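Local coordinates for putative S-adenosylmethionine-dependent methyltransferase (Bacteroides thetaiotaomicron, PDB 1WYZ) that probably acts as an S-adenosylmethionine-dependent methyltransferase of the RsmI-like family, though the structure alone does not show its methyl acceptor, at the interface of chains A and B. Sequence-based numbering; all coordinates share one arbitrary frame. Chains: chain A/B, putative S-adenosylmethionine-dependent methyltransferase.

Contact 1: the interface of chains A and B. Residues chain A 130-131, 208-210; chain B 109, 112.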
loop_
_atom_site.group_PDB
_atom_site.type_symbol
_atom_site.label_atom_id
_atom_site.label_comp_id
_atom_site.label_asym_id
_atom_site.label_seq_id
_atom_site.Cartn_x
_atom_site.Cartn_y
_atom_site.Cartn_z
ATOM N N ALA A 130 -9.471 -3.446 -5.391
ATOM C CA ALA A 130 -10.784 -3.349 -5.998
ATOM C C ALA A 130 -10.799 -3.399 -7.503
ATOM O O ALA A 130 -11.874 -3.535 -8.097
ATOM C CB ALA A 130 -11.487 -2.085 -5.521
ATOM N N SER A 131 -9.630 -3.273 -8.128
ATOM C CA SER A 131 -9.576 -3.298 -9.586
ATOM C C SER A 131 -9.567 -4.720 -10.101
ATOM O O SER A 131 -10.072 -4.991 -11.187
ATOM C CB SER A 131 -8.337 -2.561 -10.114
ATOM O OG SER A 131 -7.130 -3.245 -9.802
ATOM N N ILE A 208 -15.417 2.734 -7.887
ATOM C CA ILE A 208 -14.254 1.944 -8.282
ATOM C C ILE A 208 -14.755 0.846 -9.178
ATOM O O ILE A 208 -15.276 -0.171 -8.717
ATOM C CB ILE A 208 -13.554 1.267 -7.111
ATOM C CG1 ILE A 208 -13.255 2.294 -6.011
ATOM C CG2 ILE A 208 -12.280 0.575 -7.631
ATOM C CD1 ILE A 208 -12.816 1.695 -4.679
ATOM N N GLN A 209 -14.565 1.054 -10.470
ATOM C CA GLN A 209 -15.036 0.132 -11.477
ATOM C C GLN A 209 -13.945 -0.092 -12.509
ATOM O O GLN A 209 -13.220 0.834 -12.870
ATOM C CB GLN A 209 -16.272 0.756 -12.124
ATOM C CG GLN A 209 -17.042 -0.121 -13.066
ATOM C CD GLN A 209 -18.318 0.559 -13.523
ATOM O OE1 GLN A 209 -18.281 1.640 -14.115
ATOM N NE2 GLN A 209 -19.455 -0.067 -13.242
ATOM N N THR A 210 -13.822 -1.330 -12.967
ATOM C CA THR A 210 -12.831 -1.672 -13.976
ATOM C C THR A 210 -13.546 -1.872 -15.293
ATOM O O THR A 210 -14.666 -2.367 -15.338
ATOM C CB THR A 210 -12.075 -2.954 -13.627
ATOM O OG1 THR A 210 -11.210 -2.696 -12.520
ATOM C CG2 THR A 210 -11.246 -3.421 -14.807
ATOM N N GLN B 109 -16.272 -7.329 -11.293
ATOM C CA GLN B 109 -16.124 -6.066 -12.036
ATOM C C GLN B 109 -16.727 -6.185 -13.437
ATOM O O GLN B 109 -17.419 -5.286 -13.910
ATOM C CB GLN B 109 -14.635 -5.692 -12.167
ATOM C CG GLN B 109 -14.023 -5.009 -10.946
ATOM C CD GLN B 109 -14.551 -3.585 -10.718
ATOM O OE1 GLN B 109 -14.275 -2.955 -9.688
ATOM N NE2 GLN B 109 -15.301 -3.078 -11.681
ATOM N N LYS B 112 -20.176 -5.911 -13.646
ATOM C CA LYS B 112 -20.487 -4.592 -13.099
ATOM C C LYS B 112 -21.079 -4.576 -11.694
ATOM O O LYS B 112 -21.993 -3.800 -11.411
ATOM C CB LYS B 112 -21.410 -3.835 -14.059
ATOM C CG LYS B 112 -20.800 -3.596 -15.436
ATOM C CD LYS B 112 -21.803 -2.950 -16.388
ATOM C CE LYS B 112 -21.163 -2.549 -17.717
ATOM N NZ LYS B 112 -22.141 -1.884 -18.625
#

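Contact 2: the interface of chains A and B. Residues chain A 120, 122, 124-125, 138; chain B 120, 122, 124-125, 138.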
loop_
_atom_site.group_PDB
_atom_site.type_symbol
_atom_site.label_atom_id
_atom_site.label_comp_id
_atom_site.label_asym_id
_atom_site.label_seq_id
_atom_site.Cartn_x
_atom_site.Cartn_y
_atom_site.Cartn_z
ATOM N N GLY A 120 -2.706 2.040 7.648
ATOM C CA GLY A 120 -3.584 3.138 7.320
ATOM C C GLY A 120 -4.164 2.969 5.938
ATOM O O GLY A 120 -3.738 2.090 5.186
ATOM N N SER A 122 -4.530 3.297 2.135
ATOM C CA SER A 122 -3.634 3.622 1.029
ATOM C C SER A 122 -4.474 3.490 -0.226
ATOM O O SER A 122 -4.923 2.388 -0.568
ATOM C CB SER A 122 -2.457 2.646 0.937
ATOM O OG SER A 122 -1.774 2.791 -0.308
ATOM N N ILE A 124 -3.458 3.548 -2.973
ATOM C CA ILE A 124 -2.701 2.711 -3.884
ATOM C C ILE A 124 -3.044 1.222 -3.752
ATOM O O ILE A 124 -3.435 0.610 -4.746
ATOM C CB ILE A 124 -1.181 2.939 -3.713
ATOM C CG1 ILE A 124 -0.787 4.251 -4.382
ATOM C CG2 ILE A 124 -0.385 1.809 -4.377
ATOM C CD1 ILE A 124 -1.193 5.509 -3.618
ATOM N N ILE A 125 -2.927 0.635 -2.554
ATOM C CA ILE A 125 -3.241 -0.799 -2.417
ATOM C C ILE A 125 -4.744 -1.086 -2.432
ATOM O O ILE A 125 -5.169 -2.130 -2.918
ATOM C CB ILE A 125 -2.650 -1.448 -1.128
ATOM C CG1 ILE A 125 -3.509 -1.086 0.077
ATOM C CG2 ILE A 125 -1.204 -0.996 -0.914
ATOM C CD1 ILE A 125 -3.309 -1.972 1.298
ATOM N N PHE A 138 2.835 -4.311 -9.462
ATOM C CA PHE A 138 2.221 -3.048 -9.861
ATOM C C PHE A 138 3.225 -1.930 -9.607
ATOM O O PHE A 138 4.194 -2.124 -8.866
ATOM C CB PHE A 138 0.947 -2.815 -9.055
ATOM C CG PHE A 138 1.176 -2.762 -7.574
ATOM C CD1 PHE A 138 1.605 -1.583 -6.965
ATOM C CD2 PHE A 138 0.963 -3.896 -6.781
ATOM C CE1 PHE A 138 1.817 -1.532 -5.582
ATOM C CE2 PHE A 138 1.172 -3.849 -5.409
ATOM C CZ PHE A 138 1.599 -2.668 -4.805
ATOM N N GLY B 120 -6.537 -2.384 5.512
ATOM C CA GLY B 120 -5.868 -3.444 6.239
ATOM C C GLY B 120 -4.366 -3.333 6.141
ATOM O O GLY B 120 -3.856 -2.407 5.515
ATOM N N SER B 122 -0.647 -3.867 4.769
ATOM C CA SER B 122 -0.019 -4.120 3.465
ATOM C C SER B 122 1.496 -4.057 3.640
ATOM O O SER B 122 2.040 -3.017 4.041
ATOM C CB SER B 122 -0.450 -3.047 2.455
ATOM O OG SER B 122 0.425 -3.009 1.337
ATOM N N ILE B 124 3.718 -4.127 1.321
ATOM C CA ILE B 124 4.298 -3.317 0.258
ATOM C C ILE B 124 4.397 -1.825 0.637
ATOM O O ILE B 124 5.457 -1.222 0.462
ATOM C CB ILE B 124 3.478 -3.417 -1.071
ATOM C CG1 ILE B 124 3.332 -4.872 -1.535
ATOM C CG2 ILE B 124 4.164 -2.594 -2.156
ATOM C CD1 ILE B 124 4.636 -5.671 -1.796
ATOM N N ILE B 125 3.318 -1.222 1.146
ATOM C CA ILE B 125 3.392 0.200 1.491
ATOM C C ILE B 125 4.015 0.442 2.857
ATOM O O ILE B 125 4.602 1.501 3.098
ATOM C CB ILE B 125 2.007 0.945 1.442
ATOM C CG1 ILE B 125 1.088 0.448 2.547
ATOM C CG2 ILE B 125 1.362 0.770 0.072
ATOM C CD1 ILE B 125 -0.112 1.345 2.839
ATOM N N PHE B 138 7.328 4.219 -7.216
ATOM C CA PHE B 138 7.937 2.938 -6.901
ATOM C C PHE B 138 7.295 1.814 -7.689
ATOM O O PHE B 138 6.148 1.921 -8.132
ATOM C CB PHE B 138 7.835 2.651 -5.394
ATOM C CG PHE B 138 6.425 2.537 -4.883
ATOM C CD1 PHE B 138 5.693 1.364 -5.066
ATOM C CD2 PHE B 138 5.821 3.607 -4.220
ATOM C CE1 PHE B 138 4.377 1.257 -4.601
ATOM C CE2 PHE B 138 4.497 3.512 -3.749
ATOM C CZ PHE B 138 3.784 2.336 -3.941
HETATM O O HOH W 1 -2.867 -0.414 3.940
#

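Contact 3: the interface of chains A and B. Residues chain A 7, 105, 109, 115, 117; chain B 126, 129-132.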
loop_
_atom_site.group_PDB
_atom_site.type_symbol
_atom_site.label_atom_id
_atom_site.label_comp_id
_atom_site.label_asym_id
_atom_site.label_seq_id
_atom_site.Cartn_x
_atom_site.Cartn_y
_atom_site.Cartn_z
ATOM N N LEU A 7 5.468 6.267 11.976
ATOM C CA LEU A 7 4.921 6.929 10.793
ATOM C C LEU A 7 3.405 6.822 10.871
ATOM O O LEU A 7 2.842 5.784 10.545
ATOM C CB LEU A 7 5.442 6.236 9.538
ATOM C CG LEU A 7 6.773 6.749 8.965
ATOM C CD1 LEU A 7 7.597 7.442 10.024
ATOM C CD2 LEU A 7 7.525 5.586 8.336
ATOM N N VAL A 105 12.266 9.932 7.178
ATOM C CA VAL A 105 12.599 8.540 7.412
ATOM C C VAL A 105 14.012 8.307 6.896
ATOM O O VAL A 105 14.808 7.618 7.534
ATOM C CB VAL A 105 11.605 7.614 6.685
ATOM C CG1 VAL A 105 12.050 6.148 6.807
ATOM C CG2 VAL A 105 10.191 7.829 7.267
ATOM N N GLN A 109 16.823 6.785 9.114
ATOM C CA GLN A 109 17.449 5.495 8.812
ATOM C C GLN A 109 18.950 5.688 8.812
ATOM O O GLN A 109 19.698 4.827 9.277
ATOM C CB GLN A 109 17.012 4.965 7.435
ATOM C CG GLN A 109 15.637 4.284 7.414
ATOM C CD GLN A 109 15.601 2.978 8.212
ATOM O OE1 GLN A 109 14.580 2.288 8.244
ATOM N NE2 GLN A 109 16.709 2.645 8.864
ATOM N N VAL A 115 12.403 2.920 13.143
ATOM C CA VAL A 115 11.263 3.421 12.394
ATOM C C VAL A 115 10.189 2.333 12.362
ATOM O O VAL A 115 10.487 1.148 12.164
ATOM C CB VAL A 115 11.676 3.765 10.937
ATOM C CG1 VAL A 115 10.495 4.344 10.162
ATOM C CG2 VAL A 115 12.830 4.729 10.958
ATOM N N PRO A 117 6.159 1.847 10.789
ATOM C CA PRO A 117 4.970 2.332 10.083
ATOM C C PRO A 117 3.681 1.668 10.605
ATOM O O PRO A 117 3.652 0.464 10.843
ATOM C CB PRO A 117 5.269 1.941 8.638
ATOM C CG PRO A 117 5.871 0.560 8.827
ATOM C CD PRO A 117 6.815 0.763 10.027
ATOM N N LEU B 126 3.892 -0.523 3.759
ATOM C CA LEU B 126 4.500 -0.347 5.067
ATOM C C LEU B 126 6.025 -0.293 4.868
ATOM O O LEU B 126 6.734 0.431 5.580
ATOM C CB LEU B 126 4.089 -1.484 6.027
ATOM C CG LEU B 126 2.657 -1.398 6.594
ATOM C CD1 LEU B 126 2.235 -2.719 7.254
ATOM C CD2 LEU B 126 2.578 -0.255 7.584
HETATM N N MSE B 129 6.960 3.071 3.263
HETATM C CA MSE B 129 6.955 4.099 4.299
HETATM C C MSE B 129 8.203 4.110 5.201
HETATM O O MSE B 129 8.779 5.175 5.491
HETATM C CB MSE B 129 5.716 3.940 5.185
HETATM C CG MSE B 129 4.390 4.199 4.489
HETATM SE SE MSE B 129 2.825 3.605 5.511
HETATM C CE MSE B 129 3.087 4.577 7.185
ATOM N N ALA B 130 8.628 2.935 5.659
ATOM C CA ALA B 130 9.784 2.889 6.550
ATOM C C ALA B 130 11.149 2.834 5.861
ATOM O O ALA B 130 12.174 2.912 6.529
ATOM C CB ALA B 130 9.637 1.732 7.524
ATOM N N SER B 131 11.162 2.715 4.539
ATOM C CA SER B 131 12.402 2.648 3.762
ATOM C C SER B 131 13.116 3.990 3.609
ATOM O O SER B 131 14.339 4.032 3.483
ATOM C CB SER B 131 12.107 2.144 2.362
ATOM O OG SER B 131 11.290 3.101 1.699
ATOM N N GLY B 132 12.357 5.083 3.578
ATOM C CA GLY B 132 12.957 6.400 3.414
ATOM C C GLY B 132 13.158 6.741 1.949
ATOM O O GLY B 132 13.823 7.721 1.601
#

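Contact 1: the interface of chains A and B
The end of helix 102-110 of chain B carries B:Gln109 to strand 207-212 of chain A, where its amide meets the backbones of A:Thr210, A:Ile208 and A:Ala130. CG of B:Gln109 stands anti to the carbonyl carbon (chi1 -81°), and a bend at chi2 (-70°) turns the terminal amide toward chain A. As modelled, this amide has like facing like. Its carbonyl OE1 lies 2.9 Å from A:Ala130 O and 3.1 Å from A:Ile208 O, pairs in which both atoms can only accept. Its nitrogen NE2 lies 2.6 Å from A:Thr210 N, a pair of two donors. Exchanging OE1 and NE2 would give each of these three close pairs a donor and an acceptor, with the amide N-H groups directed to two carbonyls and its oxygen receiving the A:Thr210 N-H, so the deposited orientation is doubtful. A:Thr210 crosses the B:Gln109 side chain at about a right angle, CB 3.9 Å from CD. Its hydroxyl OG1 reaches back within chain A and donates to A:Ser131 O over 2.9 Å, in the carbonyl plane on a lone pair (113° at the oxygen), tying the strand to the end of helix 123-131. A:Gln209 is poorly ordered and lies alongside, with B:Lys112 beyond it at the margin. The site appears to dock a helix end of one subunit into backbone polar groups of the other.

Contact 2: the interface of chains A and B
A:Ile125 and B:Ile125 meet methyl to methyl, with the Gly-Pro-Ser loop typical of RsmI-like methyltransferases leading into helix 123-131 in each chain. The packing is apolar at the centre. The CG2 branches of the two isoleucines approach to 3.3 Å, and the side chains cross at about a right angle. In both, CG1 takes the crowded position between backbone N and carbonyl carbon (chi1 78° in A:Ile125, 68° in B:Ile125), which directs CG2 at its counterpart and CD1 at the opposite serine. CD1 of A:Ile125 lies 3.3 Å from CB of B:Ser122, and the reciprocal pair closes equally tightly. Aromatic contacts lie to one side of this centre, opposite the water. A:Phe138 and B:Phe138 touch through ring corners, CE1 to CE1 at 3.9 Å, rather than lying face on face. The ring of A:Phe138 also passes B:Ile124 in the opposite direction, its CZ 3.7 Å from CG2. The polar contacts run within each chain or through a water. The hydroxyl OG of B:Ser122, anti to its backbone N, is approached by the amide N of B:Ile125 at 3.4 Å, a weak bond at the start of the helix, and A:Ser122 receives similarly weak bonds. No direct polar pair crosses the contact; instead, water 1 bridges the loop carbonyls, 2.9 Å from A:Gly120 O and 2.7 Å from B:Gly120 O.

Contact 3: the interface of chains A and B
With CG1 anti to the backbone N (chi1 174°), A:Val105 sends this methyl from helix 100-110 against the last turn of B helix 123-131, while the bend at chi3 (56°) of the selenomethionine B:Met129 swings its CE toward A:Leu7 and A:Pro117. CG1 of A:Val105 sits over the helix end, 3.5 Å from CA of B:Gly132 and 3.3 Å from B:Ala130 O. B:Gly132 has a positive phi of 86° as the chain leaves the helix, and its CA has no side chain to hold A:Val105 away. On the other flank, CE of B:Met129 lies 3.7 Å from CB of A:Leu7 and equally far from CB of A:Pro117, so this one methyl touches both strand 5-8 and strand 115-117. The ring of A:Pro117 crosses B:Leu126 at about a right angle, its CG 3.6 Å from CD2 of the leucine. A turn further along the helix, B:Ala130 presents its CB to A:Val115, 3.8 Å from CG1, and also to CD of A:Pro117. A:Gln109 stands at the polar margin: OE1 of A:Gln109 lies 3.0 Å from B:Ala130 O, two atoms that can only accept, so its amide assignment is doubtful. Beside the strand, CE of B:Met129 also lies 3.6 Å from the backbone carbonyl A:Leu7 O.

Measured between the centres of their C-alpha atoms, contact 2 lies about 18 Å from contact 1 and 13 Å from contact 3, while contacts 1 and 3 are about 31 Å apart. Contact 2 therefore occupies the middle, near the two-fold axis, and the others lie to either side. Helix 123-131 runs through the set: its first residues serve contact 2, its last turn contact 1, and its length from residue 126 onward contact 3. Residues 109, 130 and 131 recur in contacts 1 and 3 with the chains exchanged. This reciprocal arrangement fits a symmetric dimer, plausible for the family, although the deposited assembly alone does not establish it.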